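Local coordinates for protein 4-aminobutyrate transaminase (Acinetobacter baumannii, PDB 6WOP) that probably catalyses the pyridoxal-phosphate-dependent transfer of the amino group of 4-aminobutyrate to 2-oxoglutarate, as a class-III aminotransferase, at residues Ala98-Pro103 with Asp263-Ala268; Glu221-Leu226 with Asn256-Lys261; Ala89-Ile94 with Ala104-Phe109; Gly131-Gly136 with His199-Ile204. All blocks are in the same frame, centred on the assembly; numbering follows the deposited sequence.

Interaction 1: Ala98-Pro103 with Asp263-Ala268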
loop_
_atom_site.group_PDB
_atom_site.type_symbol
_atom_site.label_atom_id
_atom_site.label_comp_id
_atom_site.label_asym_id
_atom_site.label_seq_id
_atom_site.Cartn_x
_atom_site.Cartn_y
_atom_site.Cartn_z
ATOM N N ALA A 98 -29.624 20.166 0.703
ATOM C CA ALA A 98 -28.765 19.259 -0.077
ATOM C C ALA A 98 -29.605 18.171 -0.732
ATOM O O ALA A 98 -30.555 17.680 -0.131
ATOM C CB ALA A 98 -27.734 18.589 0.827
ATOM N N PRO A 99 -29.257 17.751 -1.939
ATOM C CA PRO A 99 -30.046 16.685 -2.598
ATOM C C PRO A 99 -29.636 15.283 -2.130
ATOM O O PRO A 99 -28.904 14.556 -2.784
ATOM C CB PRO A 99 -29.743 16.904 -4.088
ATOM C CG PRO A 99 -28.427 17.646 -4.118
ATOM C CD PRO A 99 -28.380 18.503 -2.868
ATOM N N ILE A 100 -30.179 14.879 -0.993
ATOM C CA ILE A 100 -29.855 13.635 -0.292
ATOM C C ILE A 100 -31.180 12.911 -0.080
ATOM O O ILE A 100 -32.173 13.534 0.303
ATOM C CB ILE A 100 -29.163 13.899 1.073
ATOM C CG1 ILE A 100 -27.750 14.525 0.889
ATOM C CG2 ILE A 100 -29.161 12.581 1.980
ATOM C CD1 ILE A 100 -26.782 13.574 0.089
ATOM N N ALA A 101 -31.189 11.612 -0.288
ATOM C CA ALA A 101 -32.408 10.829 -0.109
ATOM C C ALA A 101 -32.595 10.511 1.374
ATOM O O ALA A 101 -31.752 9.833 1.978
ATOM C CB ALA A 101 -32.339 9.544 -0.941
ATOM N N GLY A 102 -33.719 10.972 1.951
ATOM C CA GLY A 102 -34.028 10.699 3.339
ATOM C C GLY A 102 -33.332 11.726 4.213
ATOM O O GLY A 102 -32.747 12.659 3.683
ATOM N N PRO A 103 -33.345 11.565 5.535
ATOM C CA PRO A 103 -32.749 12.585 6.411
ATOM C C PRO A 103 -31.249 12.703 6.174
ATOM O O PRO A 103 -30.552 11.698 6.026
ATOM C CB PRO A 103 -33.025 12.054 7.819
ATOM C CG PRO A 103 -33.912 10.900 7.639
ATOM C CD PRO A 103 -33.760 10.378 6.288
ATOM N N ASP A 263 -24.929 9.619 -2.303
ATOM C CA ASP A 263 -25.060 9.291 -0.900
ATOM C C ASP A 263 -24.367 10.315 -0.021
ATOM O O ASP A 263 -24.766 10.497 1.135
ATOM C CB ASP A 263 -24.414 7.918 -0.620
ATOM C CG ASP A 263 -25.090 6.810 -1.386
ATOM O OD1 ASP A 263 -26.168 6.390 -0.918
ATOM O OD2 ASP A 263 -24.547 6.364 -2.444
ATOM N N LEU A 264 -23.267 10.891 -0.530
ATOM C CA LEU A 264 -22.428 11.885 0.137
ATOM C C LEU A 264 -22.102 13.021 -0.829
ATOM O O LEU A 264 -21.863 12.785 -2.027
ATOM C CB LEU A 264 -21.103 11.264 0.631
ATOM C CG LEU A 264 -21.269 10.131 1.624
ATOM C CD1 LEU A 264 -20.021 9.245 1.775
ATOM C CD2 LEU A 264 -21.554 10.789 3.032
ATOM N N ILE A 265 -22.056 14.261 -0.321
ATOM C CA ILE A 265 -21.672 15.405 -1.148
ATOM C C ILE A 265 -20.605 16.199 -0.416
ATOM O O ILE A 265 -20.770 16.503 0.774
ATOM C CB ILE A 265 -22.879 16.299 -1.479
ATOM C CG1 ILE A 265 -23.924 15.512 -2.256
ATOM C CG2 ILE A 265 -22.423 17.508 -2.271
ATOM C CD1 ILE A 265 -25.249 16.272 -2.463
ATOM N N THR A 266 -19.535 16.595 -1.125
ATOM C CA THR A 266 -18.536 17.407 -0.454
ATOM C C THR A 266 -18.686 18.863 -0.883
ATOM O O THR A 266 -19.110 19.148 -2.010
ATOM C CB THR A 266 -17.115 16.924 -0.779
ATOM O OG1 THR A 266 -16.904 16.923 -2.194
ATOM C CG2 THR A 266 -16.905 15.504 -0.255
ATOM N N MET A 267 -18.269 19.777 -0.002
ATOM C CA MET A 267 -18.416 21.223 -0.219
ATOM C C MET A 267 -17.191 21.930 0.302
ATOM O O MET A 267 -16.632 21.543 1.329
ATOM C CB MET A 267 -19.620 21.807 0.571
ATOM C CG MET A 267 -20.924 21.087 0.316
ATOM S SD MET A 267 -22.128 21.496 1.592
ATOM C CE MET A 267 -21.623 20.443 2.984
ATOM N N ALA A 268 -16.833 23.035 -0.352
ATOM C CA ALA A 268 -15.850 23.954 0.222
ATOM C C ALA A 268 -15.882 25.242 -0.591
ATOM O O ALA A 268 -16.952 25.608 -1.093
ATOM C CB ALA A 268 -14.446 23.345 0.222
#
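Ile-265 meets Pro-99 and Ile-100 through a small, mainly apolar contact with no hydrogen bond across it. Its CB points from the strand toward the loop. CG1 of Ile-265 lies anti to the carbonyl carbon (chi1 -61°) and touches CD1 of Ile-100 at 4.2 Å. The tip, CD1 of Ile-265, lies 3.8 Å from CG of Pro-99 and 3.9 Å from CD of Pro-99; the two side chains cross at about a right angle. CD1 of Ile-265 also meets CD1 of Ile-100 at 4.0 Å, where the two isoleucine side chains run antiparallel past one another. CD1 of Ile-100 lies against the backbone as well, 3.8 Å from O of Asp-263.

Pro-99 is the centre of an inverse gamma turn, closed by a weak bond from Ile-100 N to Ala-98 O. The Asp-263 carboxylate belongs to another network: it bonds to Leu-237 N and forms salt bridges with Arg-227 and Arg-283. Helix 85-97 ends just before this loop, which leads on to strand 104-109. Pro-99 also leans on Phe-253, and Ile-265 on Val-281. The loop thus packs against strand 264-267, beside strand 278-283 of the same sheet.

Interaction 2: Glu221-Leu226 with Asn256-Lys261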
loop_
_atom_site.group_PDB
_atom_site.type_symbol
_atom_site.label_atom_id
_atom_site.label_comp_id
_atom_site.label_asym_id
_atom_site.label_seq_id
_atom_site.Cartn_x
_atom_site.Cartn_y
_atom_site.Cartn_z
ATOM N N GLU A 221 -27.348 10.470 -18.147
ATOM C CA GLU A 221 -27.381 9.018 -18.337
ATOM C C GLU A 221 -26.211 8.354 -17.621
ATOM O O GLU A 221 -26.324 7.225 -17.104
ATOM C CB GLU A 221 -27.353 8.676 -19.836
ATOM C CG GLU A 221 -27.305 7.163 -20.143
ATOM C CD GLU A 221 -26.782 6.875 -21.555
ATOM O OE1 GLU A 221 -26.577 7.830 -22.351
ATOM O OE2 GLU A 221 -26.568 5.695 -21.868
ATOM N N PHE A 222 -25.071 9.038 -17.563
ATOM C CA PHE A 222 -23.947 8.427 -16.879
ATOM C C PHE A 222 -24.214 8.327 -15.376
ATOM O O PHE A 222 -23.950 7.288 -14.766
ATOM C CB PHE A 222 -22.653 9.200 -17.157
ATOM C CG PHE A 222 -21.414 8.522 -16.520
ATOM C CD1 PHE A 222 -20.897 7.362 -17.060
ATOM C CD2 PHE A 222 -20.854 9.020 -15.381
ATOM C CE1 PHE A 222 -19.812 6.755 -16.481
ATOM C CE2 PHE A 222 -19.750 8.437 -14.813
ATOM C CZ PHE A 222 -19.230 7.297 -15.367
ATOM N N LEU A 223 -24.739 9.401 -14.762
ATOM C CA LEU A 223 -25.104 9.342 -13.350
ATOM C C LEU A 223 -26.114 8.255 -13.053
ATOM O O LEU A 223 -25.987 7.559 -12.038
ATOM C CB LEU A 223 -25.687 10.682 -12.879
ATOM C CG LEU A 223 -24.704 11.741 -12.421
ATOM C CD1 LEU A 223 -25.456 12.933 -11.854
ATOM C CD2 LEU A 223 -23.649 11.230 -11.392
ATOM N N LYS A 224 -27.142 8.118 -13.904
ATOM C CA LYS A 224 -28.130 7.105 -13.573
ATOM C C LYS A 224 -27.542 5.712 -13.750
ATOM O O LYS A 224 -27.744 4.832 -12.914
ATOM C CB LYS A 224 -29.369 7.233 -14.463
ATOM C CG LYS A 224 -30.001 8.626 -14.405
ATOM C CD LYS A 224 -31.142 8.854 -15.427
ATOM C CE LYS A 224 -31.265 10.327 -15.922
ATOM N NZ LYS A 224 -32.284 11.154 -15.224
ATOM N N ARG A 225 -26.753 5.444 -14.755
ATOM C CA ARG A 225 -26.117 4.139 -14.867
ATOM C C ARG A 225 -25.118 3.876 -13.733
ATOM O O ARG A 225 -25.074 2.827 -13.178
ATOM C CB ARG A 225 -25.538 3.942 -16.229
ATOM C CG ARG A 225 -26.638 3.747 -17.245
ATOM C CD ARG A 225 -26.148 3.770 -18.647
ATOM N NE ARG A 225 -25.319 2.646 -18.962
ATOM C CZ ARG A 225 -24.643 2.534 -20.081
ATOM N NH1 ARG A 225 -24.724 3.456 -20.991
ATOM N NH2 ARG A 225 -23.900 1.496 -20.291
ATOM N N LEU A 226 -24.342 4.885 -13.411
ATOM C CA LEU A 226 -23.437 4.742 -12.268
ATOM C C LEU A 226 -24.203 4.467 -10.981
ATOM O O LEU A 226 -23.774 3.661 -10.157
ATOM C CB LEU A 226 -22.578 6.007 -12.120
ATOM C CG LEU A 226 -21.263 5.868 -11.364
ATOM C CD1 LEU A 226 -20.389 4.796 -12.028
ATOM C CD2 LEU A 226 -20.573 7.218 -11.409
ATOM N N ASN A 256 -28.233 19.227 -8.152
ATOM C CA ASN A 256 -29.651 19.587 -8.235
ATOM C C ASN A 256 -30.193 19.548 -9.639
ATOM O O ASN A 256 -31.414 19.572 -9.802
ATOM C CB ASN A 256 -29.917 20.988 -7.680
ATOM C CG ASN A 256 -29.908 21.003 -6.159
ATOM O OD1 ASN A 256 -29.249 21.827 -5.525
ATOM N ND2 ASN A 256 -30.737 20.146 -5.570
ATOM N N HIS A 257 -29.335 19.520 -10.650
ATOM C CA HIS A 257 -29.808 19.380 -12.030
ATOM C C HIS A 257 -30.189 17.951 -12.393
ATOM O O HIS A 257 -30.647 17.727 -13.520
ATOM C CB HIS A 257 -28.740 19.837 -13.021
ATOM C CG HIS A 257 -28.314 21.274 -12.843
ATOM N ND1 HIS A 257 -28.783 22.298 -13.644
ATOM C CD2 HIS A 257 -27.437 21.835 -11.977
ATOM C CE1 HIS A 257 -28.228 23.442 -13.252
ATOM N NE2 HIS A 257 -27.380 23.179 -12.261
ATOM N N TYR A 258 -29.997 16.989 -11.494
ATOM C CA TYR A 258 -30.093 15.579 -11.844
ATOM C C TYR A 258 -31.105 14.885 -10.948
ATOM O O TYR A 258 -31.288 15.261 -9.787
ATOM C CB TYR A 258 -28.725 14.904 -11.731
ATOM C CG TYR A 258 -27.683 15.522 -12.659
ATOM C CD1 TYR A 258 -27.490 15.036 -13.980
ATOM C CD2 TYR A 258 -26.882 16.550 -12.235
ATOM C CE1 TYR A 258 -26.540 15.604 -14.807
ATOM C CE2 TYR A 258 -25.930 17.097 -13.052
ATOM C CZ TYR A 258 -25.784 16.658 -14.333
ATOM O OH TYR A 258 -24.860 17.233 -15.144
ATOM N N GLU A 259 -31.760 13.874 -11.522
ATOM C CA GLU A 259 -32.668 12.988 -10.799
ATOM C C GLU A 259 -31.893 12.104 -9.837
ATOM O O GLU A 259 -32.383 11.757 -8.754
ATOM C CB GLU A 259 -33.432 12.097 -11.793
ATOM C CG GLU A 259 -34.586 12.786 -12.486
ATOM C CD GLU A 259 -35.503 11.749 -13.138
ATOM O OE1 GLU A 259 -35.329 10.521 -12.888
ATOM O OE2 GLU A 259 -36.406 12.192 -13.896
ATOM N N THR A 260 -30.748 11.632 -10.301
ATOM C CA THR A 260 -29.937 10.735 -9.500
ATOM C C THR A 260 -29.422 11.463 -8.277
ATOM O O THR A 260 -28.925 12.594 -8.383
ATOM C CB THR A 260 -28.743 10.234 -10.333
ATOM O OG1 THR A 260 -29.211 9.626 -11.556
ATOM C CG2 THR A 260 -27.857 9.271 -9.514
ATOM N N LYS A 261 -29.451 10.785 -7.125
ATOM C CA LYS A 261 -28.906 11.345 -5.898
ATOM C C LYS A 261 -27.658 10.596 -5.428
ATOM O O LYS A 261 -27.601 9.359 -5.438
ATOM C CB LYS A 261 -29.945 11.300 -4.790
ATOM C CG LYS A 261 -31.065 12.324 -4.953
ATOM C CD LYS A 261 -31.961 12.264 -3.733
ATOM C CE LYS A 261 -33.403 12.503 -4.126
ATOM N NZ LYS A 261 -33.444 13.604 -5.105
HETATM O O HOH W 1 -31.122 13.210 -14.334
#
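The ring of Tyr-258 takes a methyl of Leu-223 over one face. CD1 of Leu-223 stands 3.8 Å from the centroid of the Tyr-258 ring, 23° off the normal, a CH-pi contact. CD1 of Leu-223 is offset toward the rim and comes nearest to CG of Tyr-258, at 3.5 Å. This is helix-to-loop packing in the large domain of a fold type I aminotransferase. Helix 220-233 lies against the connection that leads into strand 264-267. The other end of the ring is fixed by a hydrogen bond from the phenol OH to Val-218 O. On the far side of the helix, Arg-225 and Glu-221 form a salt bridge one turn apart.

Thr-260 is the main wedge from the loop. CG2 of Thr-260 rests on the helix backbone, 3.6 Å from O of Leu-223. OG1 of Thr-260 is turned to Lys-224 and presses on CG of Lys-224 at 3.1 Å. OG1 is also near Lys-224 N, but the angle is too poor for a hydrogen bond.

The outer border is polar. Lys-224 bends at its last two torsions, and its ammonium comes over the Glu-259 chain. The salt bridge is long, 3.9 Å from NZ of Lys-224 to OE1 of Glu-259. A water lies between the same two residues. The 2.5 Å from this water to Lys-224 NZ is too short to trust. The other bond is ordinary: the water accepts from Glu-259 N at 3.0 Å.

Interaction 3: Ala89-Ile94 with Ala104-Phe109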
loop_
_atom_site.group_PDB
_atom_site.type_symbol
_atom_site.label_atom_id
_atom_site.label_comp_id
_atom_site.label_asym_id
_atom_site.label_seq_id
_atom_site.Cartn_x
_atom_site.Cartn_y
_atom_site.Cartn_z
ATOM N N ALA A 89 -26.520 25.185 13.431
ATOM C CA ALA A 89 -27.498 25.828 12.555
ATOM C C ALA A 89 -27.064 25.688 11.096
ATOM O O ALA A 89 -27.902 25.502 10.208
ATOM C CB ALA A 89 -27.677 27.322 12.945
ATOM N N LEU A 90 -25.747 25.840 10.819
ATOM C CA LEU A 90 -25.267 25.682 9.440
ATOM C C LEU A 90 -25.510 24.260 8.938
ATOM O O LEU A 90 -25.943 24.067 7.805
ATOM C CB LEU A 90 -23.777 26.022 9.315
ATOM C CG LEU A 90 -23.212 26.138 7.884
ATOM C CD1 LEU A 90 -23.903 27.336 7.088
ATOM C CD2 LEU A 90 -21.668 26.302 7.954
ATOM N N ALA A 91 -25.268 23.255 9.783
ATOM C CA ALA A 91 -25.585 21.878 9.380
ATOM C C ALA A 91 -27.067 21.746 9.032
ATOM O O ALA A 91 -27.417 21.186 7.985
ATOM C CB ALA A 91 -25.181 20.918 10.511
ATOM N N GLU A 92 -27.948 22.364 9.859
ATOM C CA GLU A 92 -29.388 22.274 9.593
ATOM C C GLU A 92 -29.730 22.890 8.247
ATOM O O GLU A 92 -30.534 22.346 7.473
ATOM C CB GLU A 92 -30.169 22.988 10.720
ATOM C CG GLU A 92 -30.115 22.280 12.043
ATOM C CD GLU A 92 -30.682 23.119 13.184
ATOM O OE1 GLU A 92 -30.595 24.378 13.127
ATOM O OE2 GLU A 92 -31.193 22.515 14.147
ATOM N N ARG A 93 -29.122 24.050 7.949
ATOM C CA ARG A 93 -29.422 24.739 6.702
ATOM C C ARG A 93 -28.933 23.957 5.474
ATOM O O ARG A 93 -29.593 23.945 4.432
ATOM C CB ARG A 93 -28.797 26.139 6.761
ATOM C CG ARG A 93 -29.534 27.024 7.808
ATOM C CD ARG A 93 -29.020 28.491 7.712
ATOM N NE ARG A 93 -29.630 29.247 6.619
ATOM C CZ ARG A 93 -29.130 30.385 6.129
ATOM N NH1 ARG A 93 -27.991 30.910 6.642
ATOM N NH2 ARG A 93 -29.791 31.029 5.187
ATOM N N ILE A 94 -27.768 23.339 5.559
ATOM C CA ILE A 94 -27.288 22.513 4.446
ATOM C C ILE A 94 -28.103 21.247 4.335
ATOM O O ILE A 94 -28.430 20.805 3.224
ATOM C CB ILE A 94 -25.779 22.204 4.658
ATOM C CG1 ILE A 94 -24.925 23.490 4.592
ATOM C CG2 ILE A 94 -25.240 21.168 3.642
ATOM C CD1 ILE A 94 -24.738 23.981 3.192
ATOM N N ALA A 104 -30.761 13.932 6.164
ATOM C CA ALA A 104 -29.334 14.152 5.947
ATOM C C ALA A 104 -28.657 14.551 7.254
ATOM O O ALA A 104 -29.305 15.005 8.207
ATOM C CB ALA A 104 -29.120 15.211 4.869
ATOM N N LYS A 105 -27.340 14.355 7.315
ATOM C CA LYS A 105 -26.553 14.977 8.374
ATOM C C LYS A 105 -25.337 15.643 7.741
ATOM O O LYS A 105 -24.947 15.284 6.636
ATOM C CB LYS A 105 -26.114 13.937 9.404
ATOM C CG LYS A 105 -27.283 13.485 10.285
ATOM C CD LYS A 105 -26.822 12.506 11.297
ATOM C CE LYS A 105 -27.890 12.292 12.364
ATOM N NZ LYS A 105 -27.304 11.773 13.621
ATOM N N ALA A 106 -24.720 16.594 8.447
ATOM C CA ALA A 106 -23.582 17.296 7.879
ATOM C C ALA A 106 -22.541 17.529 8.963
ATOM O O ALA A 106 -22.857 17.676 10.146
ATOM C CB ALA A 106 -23.966 18.684 7.276
ATOM N N ALA A 107 -21.294 17.639 8.545
ATOM C CA ALA A 107 -20.246 18.054 9.460
ATOM C C ALA A 107 -19.322 18.966 8.686
ATOM O O ALA A 107 -19.247 18.853 7.466
ATOM C CB ALA A 107 -19.403 16.851 9.927
ATOM N N PHE A 108 -18.582 19.816 9.391
ATOM C CA PHE A 108 -17.727 20.821 8.734
ATOM C C PHE A 108 -16.282 20.556 9.084
ATOM O O PHE A 108 -15.971 20.176 10.224
ATOM C CB PHE A 108 -18.150 22.263 9.173
ATOM C CG PHE A 108 -19.556 22.537 8.774
ATOM C CD1 PHE A 108 -19.857 22.639 7.441
ATOM C CD2 PHE A 108 -20.594 22.490 9.697
ATOM C CE1 PHE A 108 -21.160 22.758 7.008
ATOM C CE2 PHE A 108 -21.910 22.625 9.266
ATOM C CZ PHE A 108 -22.190 22.770 7.940
ATOM N N PHE A 109 -15.417 20.715 8.078
ATOM C CA PHE A 109 -13.974 20.633 8.286
ATOM C C PHE A 109 -13.378 21.951 7.827
ATOM O O PHE A 109 -14.068 22.989 7.921
ATOM C CB PHE A 109 -13.453 19.409 7.519
ATOM C CG PHE A 109 -14.193 18.193 7.919
ATOM C CD1 PHE A 109 -13.902 17.580 9.148
ATOM C CD2 PHE A 109 -15.214 17.693 7.144
ATOM C CE1 PHE A 109 -14.608 16.456 9.570
ATOM C CE2 PHE A 109 -15.941 16.567 7.587
ATOM C CZ PHE A 109 -15.634 15.996 8.803
#
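A helix packed on the edge strand of a sheet is the setting in which Leu-90, Ala-91 and Ile-94 meet Ala-106 and Phe-108. Helix 85-97 turns back through a short loop into strand 104-109, which borders the seven-stranded sheet within this chain. The local axes approach to 7.5 Å and run at 135° to each other.

Phe-108 is the main filler. CD2 of Leu-90 lies over one face of its ring, 3.8 Å from the centroid and 19° off the normal, a CH-pi contact. The methyl is offset toward the rim. CG of Leu-90 is anti to its backbone N (chi1 -169°) and touches CZ of Phe-108 at 3.5 Å. The ring edge faces the helix backbone: CE2 of Phe-108 is 3.5 Å from N of Ala-91, which lies in the ring plane. Ile-94 adds a looser touch at the same edge, with CG1 4.4 Å from CZ of Phe-108.

Further along, two alanines let the chains come close. CB of Ala-91 is 4.1 Å from CB of Ala-106, and their CA atoms are 5.2 Å apart.

Tyr-87 adds an edge-to-face ring contact to Phe-108, and its OH bonds to Phe-108 N. The outer side of the helix reaches a second subunit, where Glu-92 forms a salt bridge with Arg-11 of that chain.

No hydrogen bond joins the two segments, so the contact rests on shape and dispersion, with small residues where the chains are nearest. Ala-106 O is buried without a partner in the model, a polar cost that the packing must pay.

Interaction 4: Gly131-Gly136 with His199-Ile204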
loop_
_atom_site.group_PDB
_atom_site.type_symbol
_atom_site.label_atom_id
_atom_site.label_comp_id
_atom_site.label_asym_id
_atom_site.label_seq_id
_atom_site.Cartn_x
_atom_site.Cartn_y
_atom_site.Cartn_z
ATOM N N GLY A 131 -11.734 0.294 -1.151
ATOM C CA GLY A 131 -11.358 0.793 -2.466
ATOM C C GLY A 131 -12.101 2.056 -2.857
ATOM O O GLY A 131 -13.251 2.279 -2.452
ATOM N N ILE A 132 -11.478 2.834 -3.754
ATOM C CA ILE A 132 -12.059 4.084 -4.228
ATOM C C ILE A 132 -11.847 4.185 -5.726
ATOM O O ILE A 132 -10.722 4.016 -6.200
ATOM C CB ILE A 132 -11.392 5.266 -3.507
ATOM C CG1 ILE A 132 -11.615 5.190 -1.980
ATOM C CG2 ILE A 132 -11.847 6.627 -4.062
ATOM C CD1 ILE A 132 -13.119 5.584 -1.610
ATOM N N ILE A 133 -12.895 4.484 -6.480
ATOM C CA ILE A 133 -12.758 4.714 -7.902
ATOM C C ILE A 133 -13.021 6.192 -8.171
ATOM O O ILE A 133 -14.073 6.726 -7.780
ATOM C CB ILE A 133 -13.724 3.819 -8.704
ATOM C CG1 ILE A 133 -13.332 2.366 -8.546
ATOM C CG2 ILE A 133 -13.690 4.200 -10.211
ATOM C CD1 ILE A 133 -14.288 1.380 -9.220
ATOM N N THR A 134 -12.080 6.849 -8.824
ATOM C CA THR A 134 -12.248 8.210 -9.296
ATOM C C THR A 134 -12.041 8.193 -10.812
ATOM O O THR A 134 -11.973 7.129 -11.447
ATOM C CB THR A 134 -11.262 9.190 -8.634
ATOM O OG1 THR A 134 -9.944 8.697 -8.851
ATOM C CG2 THR A 134 -11.404 9.216 -7.095
ATOM N N PHE A 135 -11.948 9.389 -11.425
ATOM C CA PHE A 135 -11.920 9.483 -12.877
ATOM C C PHE A 135 -10.702 10.273 -13.347
ATOM O O PHE A 135 -10.231 11.193 -12.685
ATOM C CB PHE A 135 -13.227 10.137 -13.391
ATOM C CG PHE A 135 -14.400 9.256 -13.212
ATOM C CD1 PHE A 135 -15.078 9.191 -11.979
ATOM C CD2 PHE A 135 -14.808 8.451 -14.226
ATOM C CE1 PHE A 135 -16.176 8.310 -11.804
ATOM C CE2 PHE A 135 -15.890 7.582 -14.067
ATOM C CZ PHE A 135 -16.557 7.504 -12.852
ATOM N N GLY A 136 -10.219 9.921 -14.526
ATOM C CA GLY A 136 -9.102 10.634 -15.084
ATOM C C GLY A 136 -9.484 12.096 -15.205
ATOM O O GLY A 136 -10.627 12.425 -15.539
ATOM N N HIS A 199 -17.159 -5.761 -4.284
ATOM C CA HIS A 199 -17.454 -5.763 -2.856
ATOM C C HIS A 199 -16.249 -5.327 -2.032
ATOM O O HIS A 199 -16.314 -5.320 -0.789
ATOM C CB HIS A 199 -17.991 -7.167 -2.438
ATOM C CG HIS A 199 -19.383 -7.452 -2.933
ATOM N ND1 HIS A 199 -19.940 -8.717 -2.940
ATOM C CD2 HIS A 199 -20.339 -6.621 -3.421
ATOM C CE1 HIS A 199 -21.175 -8.653 -3.408
ATOM N NE2 HIS A 199 -21.440 -7.393 -3.707
ATOM N N ASP A 200 -15.153 -4.939 -2.682
ATOM C CA ASP A 200 -14.094 -4.241 -1.957
ATOM C C ASP A 200 -14.055 -2.751 -2.253
ATOM O O ASP A 200 -13.078 -2.094 -1.867
ATOM C CB ASP A 200 -12.733 -4.835 -2.295
ATOM C CG ASP A 200 -12.475 -6.106 -1.546
ATOM O OD1 ASP A 200 -12.595 -6.079 -0.309
ATOM O OD2 ASP A 200 -12.179 -7.122 -2.200
ATOM N N VAL A 201 -15.010 -2.227 -3.018
ATOM C CA VAL A 201 -15.030 -0.795 -3.374
ATOM C C VAL A 201 -15.972 -0.092 -2.400
ATOM O O VAL A 201 -17.165 -0.396 -2.367
ATOM C CB VAL A 201 -15.475 -0.555 -4.840
ATOM C CG1 VAL A 201 -15.560 0.946 -5.192
ATOM C CG2 VAL A 201 -14.534 -1.257 -5.840
ATOM N N ALA A 202 -15.440 0.889 -1.639
ATOM C CA ALA A 202 -16.252 1.690 -0.720
ATOM C C ALA A 202 -17.052 2.754 -1.452
ATOM O O ALA A 202 -18.225 2.987 -1.124
ATOM C CB ALA A 202 -15.375 2.384 0.349
ATOM N N ALA A 203 -16.444 3.443 -2.414
ATOM C CA ALA A 203 -17.141 4.549 -3.037
ATOM C C ALA A 203 -16.622 4.757 -4.435
ATOM O O ALA A 203 -15.438 4.503 -4.727
ATOM C CB ALA A 203 -16.962 5.876 -2.258
ATOM N N ILE A 204 -17.512 5.288 -5.282
ATOM C CA ILE A 204 -17.133 5.915 -6.552
ATOM C C ILE A 204 -17.319 7.406 -6.408
ATOM O O ILE A 204 -18.417 7.874 -6.030
ATOM C CB ILE A 204 -17.982 5.388 -7.719
ATOM C CG1 ILE A 204 -17.759 3.893 -7.821
ATOM C CG2 ILE A 204 -17.586 6.131 -9.054
ATOM C CD1 ILE A 204 -18.421 3.133 -9.098
#
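Gly-131 is gripped by the backbone of Asp-200 and Ala-202 at the start of two parallel strands. Gly-131 N donates to Asp-200 O at 2.8 Å, and Gly-131 O accepts from Ala-202 N at 2.7 Å. A weak third bond comes from Ala-203 N to the same oxygen. One acceptor facing two successive N-H groups marks a beta bulge: Gly-131 pairs with Val-201, but Ile-132 pairs with Ala-203. Ala-202 is the extra residue, with helix-like backbone angles. Gly-131 has no side chain, so the Asp-200 carbonyl can lie close beside it. Regular pairing then resumes with Ile-133 N to Ala-203 O at 3.1 Å, the straightest of the bonds (165° at the hydrogen).

The side chains pack less closely. CD1 of Ile-132 meets CB of Ala-203 at 3.9 Å on the face covered by helix 112-127. On the other face, under helix 181-194, CB of Ile-133 is 4.1 Å from CG1 of Ile-204. CG2 of Ile-204 also touches CE1 of Phe-135 at 3.8 Å, obliquely to the ring. The looser side is the Asp-200 side chain, which is partly exposed; it packs on Arg-158 of a third subunit.

The chemistry is that of an inner sheet pair. Backbone bonds pair Gly-131 and Ile-133 with residues 200-203, and Val-201 O is met by the Arg-129 side chain. Aliphatic side chains present apolar surfaces to helices 112-127 and 181-194 on the two faces of the sheet.

Overall arrangement
Interactions 1, 3 and 4 are buried and reach the same mixed sheet of the large domain. Interaction 4 joins two neighbouring strands through backbone hydrogen bonds. Interactions 1 and 3 have none between their segments: they lay a loop and a helix on the sheet by apolar packing. They touch where Met-267 SD meets Ile-94 CG2. Interaction 2 is only partly buried, and alone among the four has a charged border with a water in it. It still meets two others: Phe-222 and Leu-226 pack on Phe-135 and Ile-204 of interaction 4, and the Lys-261 side chain packs on the loop at Pro-99 to Ala-101. Interactions 3 and 4 do not touch; their centres are about 25 Å apart.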